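Local atomic coordinates of kallikrein-10 (Homo sapiens, PDB entry 5LPE), a protein that belongs to the secreted trypsin-like serine proteases, is inhibited by zinc ions, and has a tumour-suppressor role in breast and prostate cancer. Residues A[31-35]-A[111-116]; A[91-95]-A[201-205]; A[122-127]-A[152-156]; A[177-183]-A[207-213]. All coordinates share one frame. Numbering follows the deposited sequence.

Contact 1 of 4, residues A[31-35]-A[111-116]; sequences GVLVD and VRALQL
At the apolar centre, Val32 (chi1 t) points at Leu114, CG1 lying 3.6 Å from Leu114 CD1. In this trypsin-like fold of two beta barrels, Val32 belongs to the first barrel and 111-116 to the extended linker running to the second. Leu114 also touches Leu197 and Val192 of the second barrel, so these branched apolar residues suit a buried seam. The linker crosses the end of the strand almost at right angles (88° between end-to-end directions), with Leu33 and Ala113 CA atoms 4.8 Å apart. On one flank Leu33 (t, p) brings CD2 to 3.9 Å from Val111 CG1; on the other Val34 (m) sets CG1 3.9 Å from Leu116 CD2. Val34 and Asp35 form a classic beta bulge where the strand turns a corner. The small Ala113 fits there, its CB 3.7 Å from Asp35 N. Asp35 OD2 accepts a hydrogen bond from Ser37 N. A single backbone hydrogen bond joins the segments: Leu114 N to Leu33 O, 2.8 Å, 165° at the hydrogen.

Contact 2 of 4, residues A[91-95]-A[201-205]; sequences TDEHD and LSWGV. With ZN (zinc ion), chain F; SO4 (sulfate ion), chain C.
A zinc ion sits between two members of the presumed charge relay of this chymotrypsin-like protease, His44 and Asp95: Asp92 OD2 binds it at 1.9 Å and Asp95 OD2 at 2.1 Å, with His44 as third protein ligand. By similarity the relay is completed by Ser187. A metal here is consistent with zinc inhibition, and aspartate supplies the anionic oxygens it needs. Ser202 (chi1 t) donates a hydrogen bond to the buried Asp95 carboxylate (chi1 p), Ser202 OG lying 2.6 Å from Asp95 OD2 and 2.7 Å from OD1; serine suits, being short and carrying a donor.

The loop 91-95 lies over the end of the strand 201-203 with CA separations of 6.7 Å for Asp95-Ser202 and 7.6 Å for Thr91-Trp203. Ser202 and Trp203 form a classic beta bulge opposite Val216. Trp203 (chi1 48°, chi2 -81°) offers its flat indole to Thr91, whose methyl CG2 makes a CH-pi contact 3.6 Å from the five-membered ring centroid. Thr91 OG1 donates a 2.6 Å hydrogen bond to Glu93 OE1. Gly204, at phi 95°, would jam a side chain against the preceding carbonyl; its N gives a sulfate, probably from the crystallisation liquor, a very short 2.5 Å hydrogen bond at O4.

Contact 3 of 4, residues A[122-127]-A[152-156]; sequences QPGDQC and TILSP
Ile153 is the main bump, a buried side chain (chi1 and chi2 both m) pushed into the hollow under the turn 122-125. The hollow is lined by Gln122 O, 3.5 Å from Ile153 CB, by Asp125 CB, 4.2 Å from Ile153 CG1, and by Cys127 SG, 3.6 Å from Ile153 CG1. The sulfur is held there by its disulfide to Cys193, and Leu191 touches both Cys127 and Ile153. A second bump is the ring of Pro123: its CG rests 3.7 Å from Ser155 CB and 3.7 Å from Leu154 O, the small serine providing a shallow seat. The turn is type II, with Pro123 fixing phi at its first corner and Gly124 (phi 101°) taking the second, where a side chain would strike the preceding carbonyl.

Here strands 126-131 and 147-153 of the second barrel of the chymotrypsin fold pair antiparallel, and the ladder runs on into the turn. Gln126 and Thr152 are a non-hydrogen-bonded pair, CA atoms 5.0 Å apart, side chains on one face. Beyond it Ile153 N donates to Asp125 O (3.2 Å) and Gly124 N to Ile153 O (2.8 Å). Across the ends of the turn, Gln122 N makes a weak 3.2 Å hydrogen bond to Asp125 OD2.

Contact 4 of 4, residues A[177-183]-A[207-213]; sequences DRGQDPC and PCGSAQH. With SO4 (sulfate ion), chain D.
The Cys183-Cys208 disulfide, SG to SG 2.0 Å with chi3 -82° and chi1 m at both ends, ties two surface loops together. In trypsin-like proteases the equivalent bridge lies at the S1 pocket. Asp181 corresponds to the aspartate that marks the base of that pocket in trypsin. Here its CA-to-CB bond points away from 207-213, yet with chi1 t its carboxylate comes back, OD1 accepting a 3.1 Å hydrogen bond from Gly209 N. At phi 98° a CB would jam against Cys208 O, hence Gly209.

Pro182, C-gamma endo, turns its ring toward 207-213, CG lying 3.7 Å from Pro207 O, 3.1 Å from Ser210 O and 4.0 Å from His213 CE1. The methyl of Ala211 is short enough to sit against two carbonyls, CB being 3.2 Å from Asp177 O and 3.3 Å from Gln180 O. Asp177 to Gln180 is a type II turn with Gly179 at phi 78°. Arg178, all m through chi3, curls its chain so that NE reaches O4 of a sulfate, probably from the crystallisation liquor, at 2.6 Å; Ala211 N binds sulfate O3 at 2.9 Å. Ser210 (chi1 t) places OG 2.7 Å from sulfate O2 and accepts from Gln212 N at 3.2 Å, an ST turn.

The first loop leaves strand 171-176 for strand 190-193; the second joins strands 196-203 and 215-219, with His213 NE2 bonded to Val205 O.

Overall arrangement
From the N terminus, strand 26-35 of the first barrel opens contact 1, which closes a loop at the linker 111-116. Before it closes, contact 2 opens at 91-95, so the two cross. Contact 3 then opens and closes, 122-127 with 152-156, wholly within the span of contact 2, pairing the first two strands of the second barrel. Contact 4 opens at 177-183, touching contact 3 where Asp177 packs by Thr152, and ends at 207-213 after contact 2 closes at 201-205; contacts 2 and 4 cross and touch. Contact 1 joins the first barrel to the linker; contact 2, across the chain's centre from it, joins the loop before strand 97-101 of the first barrel to strand 196-203 of the second.

Contact 1 of 4, residues A[31-35]-A[111-116]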
# COMPACT_ATOMS: atom_id res chain seq x y z
N GLY A 31 -3.58 3.79 1.29
CA GLY A 31 -2.28 4.39 1.57
C GLY A 31 -1.85 4.00 2.96
O GLY A 31 -2.63 3.43 3.74
N VAL A 32 -0.61 4.29 3.28
CA VAL A 32 -0.10 3.96 4.60
C VAL A 32 0.38 5.22 5.29
O VAL A 32 0.94 6.12 4.67
CB VAL A 32 1.04 2.94 4.54
CG1 VAL A 32 1.06 2.13 5.82
CG2 VAL A 32 0.85 2.07 3.37
N LEU A 33 0.23 5.24 6.60
CA LEU A 33 0.75 6.32 7.41
C LEU A 33 2.18 5.94 7.76
O LEU A 33 2.42 5.00 8.53
CB LEU A 33 -0.09 6.51 8.67
CG LEU A 33 0.19 7.79 9.44
CD1 LEU A 33 -0.41 8.94 8.66
CD2 LEU A 33 -0.42 7.70 10.82
N VAL A 34 3.14 6.63 7.16
CA VAL A 34 4.54 6.39 7.43
C VAL A 34 5.13 7.44 8.36
O VAL A 34 6.29 7.31 8.77
CB VAL A 34 5.31 6.32 6.09
CG1 VAL A 34 4.76 5.18 5.26
CG2 VAL A 34 5.13 7.62 5.30
N ASP A 35 4.36 8.47 8.69
CA ASP A 35 4.76 9.56 9.56
C ASP A 35 3.49 10.26 9.98
O ASP A 35 2.47 10.17 9.29
CB ASP A 35 5.71 10.51 8.83
CG ASP A 35 6.13 11.66 9.69
OD1 ASP A 35 6.96 11.43 10.58
OD2 ASP A 35 5.62 12.78 9.49
N VAL A 111 -4.38 5.17 15.89
CA VAL A 111 -3.71 5.58 14.68
C VAL A 111 -2.24 5.73 14.92
O VAL A 111 -1.86 6.53 15.67
CB VAL A 111 -4.25 6.96 14.28
CG1 VAL A 111 -3.52 7.53 13.10
CG2 VAL A 111 -5.70 6.89 13.93
N ARG A 112 -1.39 4.98 14.27
CA ARG A 112 0.06 5.09 14.37
C ARG A 112 0.68 4.97 12.99
O ARG A 112 0.13 4.35 12.09
CB ARG A 112 0.69 4.00 15.25
CG ARG A 112 0.30 3.95 16.70
CD ARG A 112 -0.14 2.54 17.13
NE ARG A 112 0.75 1.48 16.65
CZ ARG A 112 0.57 0.18 16.89
NH1 ARG A 112 -0.46 -0.23 17.63
NH2 ARG A 112 1.42 -0.71 16.40
N ALA A 113 1.88 5.51 12.86
CA ALA A 113 2.62 5.20 11.65
C ALA A 113 3.03 3.72 11.64
O ALA A 113 3.10 3.05 12.68
CB ALA A 113 3.85 6.10 11.52
N LEU A 114 3.29 3.21 10.43
CA LEU A 114 3.86 1.88 10.18
C LEU A 114 5.37 2.00 10.00
O LEU A 114 5.84 2.77 9.15
CB LEU A 114 3.21 1.25 8.94
CG LEU A 114 2.93 -0.26 8.78
CD1 LEU A 114 2.89 -0.58 7.29
CD2 LEU A 114 3.83 -1.19 9.58
N GLN A 115 6.12 1.26 10.82
CA GLN A 115 7.57 1.24 10.69
C GLN A 115 7.95 0.93 9.24
O GLN A 115 7.43 -0.02 8.65
CB GLN A 115 8.15 0.20 11.65
CG GLN A 115 9.67 0.16 11.72
CD GLN A 115 10.15 -0.97 12.60
OE1 GLN A 115 11.15 -0.83 13.30
NE2 GLN A 115 9.45 -2.10 12.54
N LEU A 116 8.82 1.75 8.67
CA LEU A 116 9.37 1.55 7.34
C LEU A 116 10.36 0.37 7.32
O LEU A 116 10.92 -0.00 8.35
CB LEU A 116 10.06 2.83 6.89
CG LEU A 116 9.12 3.99 6.59
CD1 LEU A 116 9.86 5.31 6.63
CD2 LEU A 116 8.40 3.74 5.27

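Contact 2 of 4, residues A[91-95]-A[201-205]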
# COMPACT_ATOMS: atom_id res chain seq x y z
N THR A 91 2.90 -0.88 -17.70
CA THR A 91 2.24 -0.52 -16.46
C THR A 91 2.98 0.64 -15.83
O THR A 91 4.05 1.05 -16.31
CB THR A 91 2.22 -1.73 -15.51
OG1 THR A 91 3.36 -2.56 -15.78
CG2 THR A 91 0.95 -2.54 -15.71
N ASP A 92 2.45 1.16 -14.72
CA ASP A 92 3.13 2.26 -14.04
C ASP A 92 4.40 1.74 -13.41
O ASP A 92 4.39 0.76 -12.66
CB ASP A 92 2.27 2.89 -12.95
CG ASP A 92 0.81 2.76 -13.19
OD1 ASP A 92 0.26 3.61 -13.92
OD2 ASP A 92 0.22 1.84 -12.60
N GLU A 93 5.50 2.42 -13.67
CA GLU A 93 6.76 1.99 -13.11
C GLU A 93 7.30 3.07 -12.18
O GLU A 93 7.23 4.27 -12.50
CB GLU A 93 7.73 1.62 -14.25
CG GLU A 93 7.17 0.55 -15.26
CD GLU A 93 6.32 -0.62 -14.64
OE1 GLU A 93 5.50 -1.21 -15.40
OE2 GLU A 93 6.48 -0.99 -13.45
N HIS A 94 7.81 2.64 -11.01
CA HIS A 94 8.14 3.51 -9.88
C HIS A 94 6.91 4.25 -9.35
O HIS A 94 6.99 5.43 -9.00
CB HIS A 94 9.22 4.54 -10.23
CG HIS A 94 10.58 3.97 -10.52
ND1 HIS A 94 11.27 3.20 -9.61
CD2 HIS A 94 11.39 4.09 -11.60
CE1 HIS A 94 12.44 2.86 -10.12
NE2 HIS A 94 12.53 3.38 -11.33
N ASP A 95 5.75 3.58 -9.25
CA ASP A 95 4.58 4.36 -8.86
C ASP A 95 4.53 4.35 -7.34
O ASP A 95 4.04 3.41 -6.71
CB ASP A 95 3.28 3.87 -9.50
CG ASP A 95 3.01 2.40 -9.29
OD1 ASP A 95 3.95 1.67 -8.91
OD2 ASP A 95 1.85 1.99 -9.54
N LEU A 201 0.82 -1.60 -3.33
CA LEU A 201 0.21 -2.30 -4.45
C LEU A 201 0.23 -1.44 -5.71
O LEU A 201 -0.30 -0.33 -5.73
CB LEU A 201 -1.22 -2.67 -4.10
CG LEU A 201 -2.04 -3.42 -5.13
CD1 LEU A 201 -1.34 -4.69 -5.57
CD2 LEU A 201 -3.37 -3.71 -4.50
N SER A 202 0.83 -1.98 -6.77
CA SER A 202 0.95 -1.27 -8.04
C SER A 202 -0.10 -1.75 -9.04
O SER A 202 -0.96 -0.97 -9.44
CB SER A 202 2.36 -1.39 -8.62
OG SER A 202 2.58 -0.48 -9.69
N TRP A 203 -0.03 -3.02 -9.46
CA TRP A 203 -1.03 -3.62 -10.34
C TRP A 203 -1.07 -5.12 -10.07
O TRP A 203 -0.41 -5.62 -9.16
CB TRP A 203 -0.72 -3.33 -11.82
CG TRP A 203 0.71 -3.60 -12.18
CD1 TRP A 203 1.78 -2.77 -11.97
CD2 TRP A 203 1.23 -4.77 -12.79
NE1 TRP A 203 2.93 -3.36 -12.43
CE2 TRP A 203 2.62 -4.59 -12.94
CE3 TRP A 203 0.65 -5.96 -13.24
CZ2 TRP A 203 3.43 -5.54 -13.49
CZ3 TRP A 203 1.45 -6.90 -13.79
CH2 TRP A 203 2.83 -6.69 -13.92
N GLY A 204 -1.84 -5.85 -10.87
CA GLY A 204 -1.95 -7.28 -10.73
C GLY A 204 -3.11 -7.77 -9.89
O GLY A 204 -3.09 -8.93 -9.45
N VAL A 205 -4.10 -6.92 -9.62
CA VAL A 205 -5.27 -7.37 -8.88
C VAL A 205 -6.24 -8.10 -9.79
O VAL A 205 -6.69 -9.21 -9.49
CB VAL A 205 -5.94 -6.18 -8.18
CG1 VAL A 205 -6.98 -6.67 -7.20
CG2 VAL A 205 -4.91 -5.31 -7.50
ZN ZN F . 0.20 2.15 -10.77
S SO4 C . -4.57 -4.72 -12.72
O1 SO4 C . -5.62 -5.13 -13.56
O2 SO4 C . -4.01 -3.62 -13.43
O3 SO4 C . -5.00 -4.24 -11.43
O4 SO4 C . -3.58 -5.74 -12.61

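Contact 3 of 4, residues A[122-127]-A[152-156]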
# COMPACT_ATOMS: atom_id res chain seq x y z
N GLN A 122 12.34 -11.43 1.84
CA GLN A 122 12.78 -12.42 0.88
C GLN A 122 11.62 -13.28 0.39
O GLN A 122 10.61 -13.43 1.08
CB GLN A 122 13.85 -13.31 1.49
CG GLN A 122 15.03 -12.52 2.04
CD GLN A 122 15.76 -11.70 0.99
OE1 GLN A 122 15.86 -12.09 -0.17
NE2 GLN A 122 16.27 -10.54 1.40
N PRO A 123 11.74 -13.84 -0.81
CA PRO A 123 10.77 -14.84 -1.26
C PRO A 123 10.60 -15.94 -0.23
O PRO A 123 11.56 -16.42 0.37
CB PRO A 123 11.38 -15.37 -2.56
CG PRO A 123 12.21 -14.24 -3.08
CD PRO A 123 12.74 -13.52 -1.86
N GLY A 124 9.35 -16.31 0.00
CA GLY A 124 9.00 -17.30 0.99
C GLY A 124 8.48 -16.74 2.29
O GLY A 124 7.93 -17.50 3.10
N ASP A 125 8.61 -15.43 2.51
CA ASP A 125 8.16 -14.83 3.75
C ASP A 125 6.65 -14.76 3.75
O ASP A 125 6.03 -14.56 2.71
CB ASP A 125 8.74 -13.42 3.92
CG ASP A 125 10.23 -13.41 4.11
OD1 ASP A 125 10.88 -14.44 3.87
OD2 ASP A 125 10.77 -12.35 4.48
N GLN A 126 6.07 -14.88 4.93
CA GLN A 126 4.66 -14.76 5.08
C GLN A 126 4.32 -13.31 5.46
O GLN A 126 4.73 -12.82 6.45
CB GLN A 126 4.14 -15.81 6.03
CG GLN A 126 3.88 -17.13 5.33
CD GLN A 126 2.66 -17.85 5.85
OE1 GLN A 126 1.64 -17.93 5.20
NE2 GLN A 126 2.77 -18.36 7.02
N CYS A 127 3.57 -12.63 4.63
CA CYS A 127 3.24 -11.23 4.81
C CYS A 127 1.72 -11.11 4.88
O CYS A 127 1.00 -12.11 4.85
CB CYS A 127 3.84 -10.40 3.68
SG CYS A 127 5.65 -10.59 3.51
N THR A 152 2.33 -14.66 0.30
CA THR A 152 3.64 -15.28 0.21
C THR A 152 4.48 -14.53 -0.81
O THR A 152 4.09 -14.44 -1.97
CB THR A 152 3.53 -16.76 -0.18
OG1 THR A 152 2.71 -17.45 0.78
CG2 THR A 152 4.91 -17.40 -0.24
N ILE A 153 5.61 -13.99 -0.37
CA ILE A 153 6.48 -13.34 -1.33
C ILE A 153 6.96 -14.39 -2.32
O ILE A 153 7.47 -15.44 -1.94
CB ILE A 153 7.67 -12.65 -0.64
CG1 ILE A 153 7.21 -11.65 0.43
CG2 ILE A 153 8.56 -11.97 -1.68
CD1 ILE A 153 6.47 -10.47 -0.12
N LEU A 154 6.76 -14.12 -3.60
CA LEU A 154 7.29 -14.96 -4.65
C LEU A 154 8.59 -14.36 -5.14
O LEU A 154 9.00 -13.27 -4.73
CB LEU A 154 6.29 -15.09 -5.80
CG LEU A 154 4.90 -15.58 -5.40
CD1 LEU A 154 4.04 -15.74 -6.65
CD2 LEU A 154 5.00 -16.89 -4.62
N SER A 155 9.20 -15.01 -6.08
CA SER A 155 10.47 -14.42 -6.39
C SER A 155 10.39 -13.69 -7.72
O SER A 155 9.55 -14.02 -8.56
CB SER A 155 11.54 -15.51 -6.47
OG SER A 155 10.98 -16.66 -7.07
N PRO A 156 11.27 -12.69 -7.96
CA PRO A 156 11.12 -11.85 -9.16
C PRO A 156 11.44 -12.62 -10.43
O PRO A 156 12.17 -12.15 -11.31
CB PRO A 156 12.15 -10.73 -8.92
CG PRO A 156 13.14 -11.30 -7.91
CD PRO A 156 12.33 -12.19 -7.05

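Contact 4 of 4, residues A[177-183]-A[207-213]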
# COMPACT_ATOMS: atom_id res chain seq x y z
N ASP A 177 -3.11 -16.85 -1.14
CA ASP A 177 -3.44 -18.26 -1.06
C ASP A 177 -4.73 -18.55 -1.84
O ASP A 177 -5.60 -17.68 -2.00
CB ASP A 177 -3.53 -18.70 0.40
CG ASP A 177 -2.25 -18.36 1.17
OD1 ASP A 177 -1.23 -18.00 0.52
OD2 ASP A 177 -2.26 -18.44 2.42
N ARG A 178 -4.82 -19.78 -2.35
CA ARG A 178 -5.91 -20.22 -3.22
C ARG A 178 -7.27 -20.00 -2.57
O ARG A 178 -7.40 -20.03 -1.35
CB ARG A 178 -5.77 -21.70 -3.57
CG ARG A 178 -4.74 -22.02 -4.64
CD ARG A 178 -5.02 -21.30 -5.96
NE ARG A 178 -6.07 -21.95 -6.73
CZ ARG A 178 -5.88 -23.05 -7.46
NH1 ARG A 178 -4.68 -23.61 -7.51
NH2 ARG A 178 -6.90 -23.58 -8.13
N GLY A 179 -8.28 -19.78 -3.39
CA GLY A 179 -9.58 -19.53 -2.82
C GLY A 179 -9.79 -18.14 -2.28
O GLY A 179 -10.92 -17.81 -1.90
N GLN A 180 -8.76 -17.30 -2.24
CA GLN A 180 -8.88 -15.93 -1.78
C GLN A 180 -9.19 -14.98 -2.93
O GLN A 180 -8.64 -15.11 -4.03
CB GLN A 180 -7.59 -15.50 -1.08
CG GLN A 180 -7.28 -16.31 0.15
CD GLN A 180 -8.29 -16.07 1.24
OE1 GLN A 180 -8.88 -14.99 1.32
NE2 GLN A 180 -8.48 -17.06 2.10
N ASP A 181 -10.08 -14.03 -2.68
CA ASP A 181 -10.45 -13.14 -3.78
C ASP A 181 -9.43 -12.01 -3.84
O ASP A 181 -9.33 -11.22 -2.89
CB ASP A 181 -11.87 -12.60 -3.62
CG ASP A 181 -12.31 -11.72 -4.81
OD1 ASP A 181 -11.77 -11.89 -5.91
OD2 ASP A 181 -13.19 -10.86 -4.62
N PRO A 182 -8.64 -11.93 -4.92
CA PRO A 182 -7.63 -10.86 -5.03
C PRO A 182 -8.21 -9.48 -4.94
O PRO A 182 -7.54 -8.55 -4.50
CB PRO A 182 -7.01 -11.10 -6.42
CG PRO A 182 -8.03 -11.88 -7.17
CD PRO A 182 -8.72 -12.74 -6.15
N CYS A 183 -9.48 -9.31 -5.28
CA CYS A 183 -10.06 -8.00 -5.38
C CYS A 183 -10.48 -7.44 -4.04
O CYS A 183 -11.06 -6.35 -3.99
CB CYS A 183 -11.24 -8.03 -6.36
SG CYS A 183 -10.67 -7.93 -8.06
N PRO A 207 -7.72 -10.30 -12.97
CA PRO A 207 -9.18 -10.39 -12.79
C PRO A 207 -9.59 -10.82 -11.38
O PRO A 207 -8.85 -11.57 -10.74
CB PRO A 207 -9.58 -11.44 -13.81
CG PRO A 207 -8.44 -12.36 -13.80
CD PRO A 207 -7.22 -11.49 -13.67
N CYS A 208 -10.76 -10.38 -10.93
CA CYS A 208 -11.31 -10.89 -9.69
C CYS A 208 -11.74 -12.33 -9.89
O CYS A 208 -11.98 -12.79 -11.01
CB CYS A 208 -12.51 -10.05 -9.24
SG CYS A 208 -12.32 -8.25 -9.20
N GLY A 209 -11.84 -13.06 -8.79
CA GLY A 209 -12.37 -14.40 -8.80
C GLY A 209 -11.36 -15.52 -8.82
O GLY A 209 -11.76 -16.69 -8.85
N SER A 210 -10.07 -15.22 -8.86
CA SER A 210 -9.06 -16.27 -8.84
C SER A 210 -7.84 -15.76 -8.09
O SER A 210 -7.39 -14.64 -8.36
CB SER A 210 -8.69 -16.72 -10.25
OG SER A 210 -7.66 -17.69 -10.22
N ALA A 211 -7.31 -16.56 -7.18
CA ALA A 211 -6.08 -16.20 -6.50
C ALA A 211 -4.85 -16.64 -7.27
O ALA A 211 -3.74 -16.41 -6.80
CB ALA A 211 -6.02 -16.82 -5.10
N GLN A 212 -5.03 -17.25 -8.43
CA GLN A 212 -3.90 -17.87 -9.11
C GLN A 212 -2.87 -16.82 -9.54
O GLN A 212 -1.66 -17.09 -9.48
CB GLN A 212 -4.40 -18.72 -10.28
CG GLN A 212 -5.24 -19.93 -9.81
CD GLN A 212 -5.35 -21.08 -10.83
OE1 GLN A 212 -4.63 -21.13 -11.82
NE2 GLN A 212 -6.28 -22.01 -10.58
N HIS A 213 -3.32 -15.60 -9.92
CA HIS A 213 -2.24 -14.69 -10.31
C HIS A 213 -1.78 -13.84 -9.12
O HIS A 213 -2.61 -13.40 -8.32
CB HIS A 213 -2.69 -13.78 -11.44
CG HIS A 213 -3.83 -12.88 -11.06
ND1 HIS A 213 -5.09 -13.36 -10.79
CD2 HIS A 213 -3.88 -11.55 -10.86
CE1 HIS A 213 -5.88 -12.35 -10.46
NE2 HIS A 213 -5.17 -11.24 -10.49
S SO4 D . -8.85 -20.07 -7.26
O1 SO4 D . -10.30 -19.80 -7.09
O2 SO4 D . -8.44 -19.73 -8.64
O3 SO4 D . -8.08 -19.25 -6.30
O4 SO4 D . -8.59 -21.50 -7.00